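Local coordinates for Tp0751 (Treponema pallidum, PDB 5JK2), which probably acts as a surface adhesin with a non-canonical lipocalin fold, mediating attachment to extracellular matrix components and interactions with host cells, at residues Pro68-Asp73 with Ala77-Ser82. The protein carries 1 engineered substitution. Residues are numbered along the deposited sequence; the frame is centred on the assembly and turned at random.
Sequences PLLFFD and AEITFS
The ring of F81 receives L70 obliquely on one flank: methyl CD2 of L70 comes within 3.3 Å of ring atom CD2 of F81. The same ring also meets R116, in a cation-pi contact, W147, edge-to-face, and F90. Two residues along, I79 lies beside F72 and points the same way; its CG1 is 3.7 Å from CD2 of F72, while W54 sets its ring at about 90° to that of F72. A chi1 of -170°, placing CG opposite the main-chain nitrogen, carries the F71 ring away from strand 78-82, and OG1 of T80 comes to 3.3 Å from CB of F71, oblique to its ring.

Six backbone hydrogen bonds join the antiparallel strands, two in each of the pairs L69-S82, F71-T80 and D73-E78. Most are fairly straight, but D73 N reaches E78 O at an N-H...O angle of only 140° and from above the carbonyl plane. On the face of L69, F71, T80 and S82, a water sits 2.8 Å from T80 OG1 and is weakly bonded to L69 O. Nearer the turn, OD2 of D73 and OE1 of E78 come to 4.4 Å, a proximity that may disfavour having both charged; D73 OD1 accepts a hydrogen bond from H76 N.

L70, F72, I79 and F81 thus form the buried face, and L69, F71, D73, E78, T80 and S82 a partly exposed, mixed one, while A77 and E78 both oppose D73 in a G1 beta bulge. The two strands make a beta hairpin, consecutive in the closed antiparallel barrel of the non-canonical lipocalin fold.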
# COMPACT_ATOMS: atom_id res chain seq x y z
N PRO A 68 -5.94 -4.55 -10.66
CA PRO A 68 -5.76 -4.93 -9.25
C PRO A 68 -5.95 -3.73 -8.32
O PRO A 68 -5.53 -2.62 -8.67
CB PRO A 68 -4.33 -5.46 -9.20
CG PRO A 68 -4.03 -5.89 -10.58
CD PRO A 68 -4.77 -4.94 -11.47
N LEU A 69 -6.57 -3.95 -7.17
CA LEU A 69 -6.87 -2.86 -6.24
C LEU A 69 -6.24 -3.08 -4.87
O LEU A 69 -6.25 -4.20 -4.35
CB LEU A 69 -8.38 -2.71 -6.05
CG LEU A 69 -9.25 -2.73 -7.30
CD1 LEU A 69 -10.72 -2.68 -6.91
CD2 LEU A 69 -8.88 -1.59 -8.23
N LEU A 70 -5.72 -2.01 -4.30
CA LEU A 70 -5.23 -2.02 -2.93
C LEU A 70 -5.99 -0.99 -2.10
O LEU A 70 -6.07 0.18 -2.48
CB LEU A 70 -3.73 -1.73 -2.86
CG LEU A 70 -2.77 -2.76 -3.45
CD1 LEU A 70 -1.35 -2.24 -3.39
CD2 LEU A 70 -2.89 -4.09 -2.72
N PHE A 71 -6.55 -1.44 -0.98
CA PHE A 71 -7.12 -0.53 -0.01
C PHE A 71 -6.40 -0.71 1.32
O PHE A 71 -6.40 -1.80 1.90
CB PHE A 71 -8.63 -0.77 0.16
CG PHE A 71 -9.32 0.30 0.97
CD1 PHE A 71 -9.19 0.33 2.34
CD2 PHE A 71 -10.08 1.27 0.35
CE1 PHE A 71 -9.82 1.31 3.08
CE2 PHE A 71 -10.71 2.26 1.09
CZ PHE A 71 -10.58 2.27 2.46
N PHE A 72 -5.76 0.36 1.78
CA PHE A 72 -5.06 0.35 3.06
C PHE A 72 -6.00 0.83 4.16
O PHE A 72 -6.27 2.02 4.28
CB PHE A 72 -3.81 1.22 2.99
CG PHE A 72 -2.83 0.82 1.92
CD1 PHE A 72 -3.06 1.15 0.59
CD2 PHE A 72 -1.69 0.10 2.23
CE1 PHE A 72 -2.17 0.78 -0.40
CE2 PHE A 72 -0.80 -0.28 1.24
CZ PHE A 72 -1.04 0.06 -0.07
N ASP A 73 -6.50 -0.11 4.95
CA ASP A 73 -7.45 0.21 6.02
C ASP A 73 -6.70 0.66 7.27
O ASP A 73 -6.26 -0.16 8.07
CB ASP A 73 -8.34 -0.99 6.32
CG ASP A 73 -9.54 -0.63 7.18
OD1 ASP A 73 -9.36 0.06 8.21
OD2 ASP A 73 -10.66 -1.04 6.83
N ALA A 77 -5.73 -1.45 10.50
CA ALA A 77 -4.38 -1.82 10.08
C ALA A 77 -4.40 -3.07 9.21
O ALA A 77 -3.77 -4.08 9.52
CB ALA A 77 -3.50 -2.04 11.30
N GLU A 78 -5.17 -2.99 8.13
CA GLU A 78 -5.31 -4.08 7.18
C GLU A 78 -4.97 -3.61 5.78
O GLU A 78 -4.89 -2.41 5.52
CB GLU A 78 -6.74 -4.63 7.20
CG GLU A 78 -7.07 -5.45 8.43
CD GLU A 78 -8.55 -5.71 8.57
OE1 GLU A 78 -9.34 -5.08 7.84
OE2 GLU A 78 -8.94 -6.54 9.42
N ILE A 79 -4.78 -4.56 4.87
CA ILE A 79 -4.59 -4.24 3.47
C ILE A 79 -5.38 -5.25 2.65
O ILE A 79 -5.07 -6.44 2.65
CB ILE A 79 -3.11 -4.26 3.06
CG1 ILE A 79 -2.34 -3.17 3.83
CG2 ILE A 79 -2.97 -4.04 1.56
CD1 ILE A 79 -0.83 -3.27 3.70
N THR A 80 -6.40 -4.76 1.96
CA THR A 80 -7.28 -5.61 1.18
C THR A 80 -6.81 -5.66 -0.26
O THR A 80 -6.57 -4.63 -0.89
CB THR A 80 -8.74 -5.11 1.23
OG1 THR A 80 -8.94 -4.09 0.25
CG2 THR A 80 -9.09 -4.57 2.61
N PHE A 81 -6.66 -6.88 -0.77
CA PHE A 81 -6.21 -7.12 -2.13
C PHE A 81 -7.36 -7.62 -2.98
O PHE A 81 -7.95 -8.66 -2.68
CB PHE A 81 -5.08 -8.14 -2.15
CG PHE A 81 -3.89 -7.75 -1.33
CD1 PHE A 81 -3.91 -7.87 0.05
CD2 PHE A 81 -2.74 -7.28 -1.94
CE1 PHE A 81 -2.82 -7.52 0.80
CE2 PHE A 81 -1.64 -6.93 -1.20
CZ PHE A 81 -1.68 -7.05 0.18
N SER A 82 -7.67 -6.91 -4.06
CA SER A 82 -8.82 -7.23 -4.90
C SER A 82 -8.50 -7.23 -6.39
O SER A 82 -7.79 -6.36 -6.89
CB SER A 82 -9.96 -6.25 -4.64
OG SER A 82 -10.39 -6.30 -3.29
O HOH W 1 -8.60 -3.49 -2.44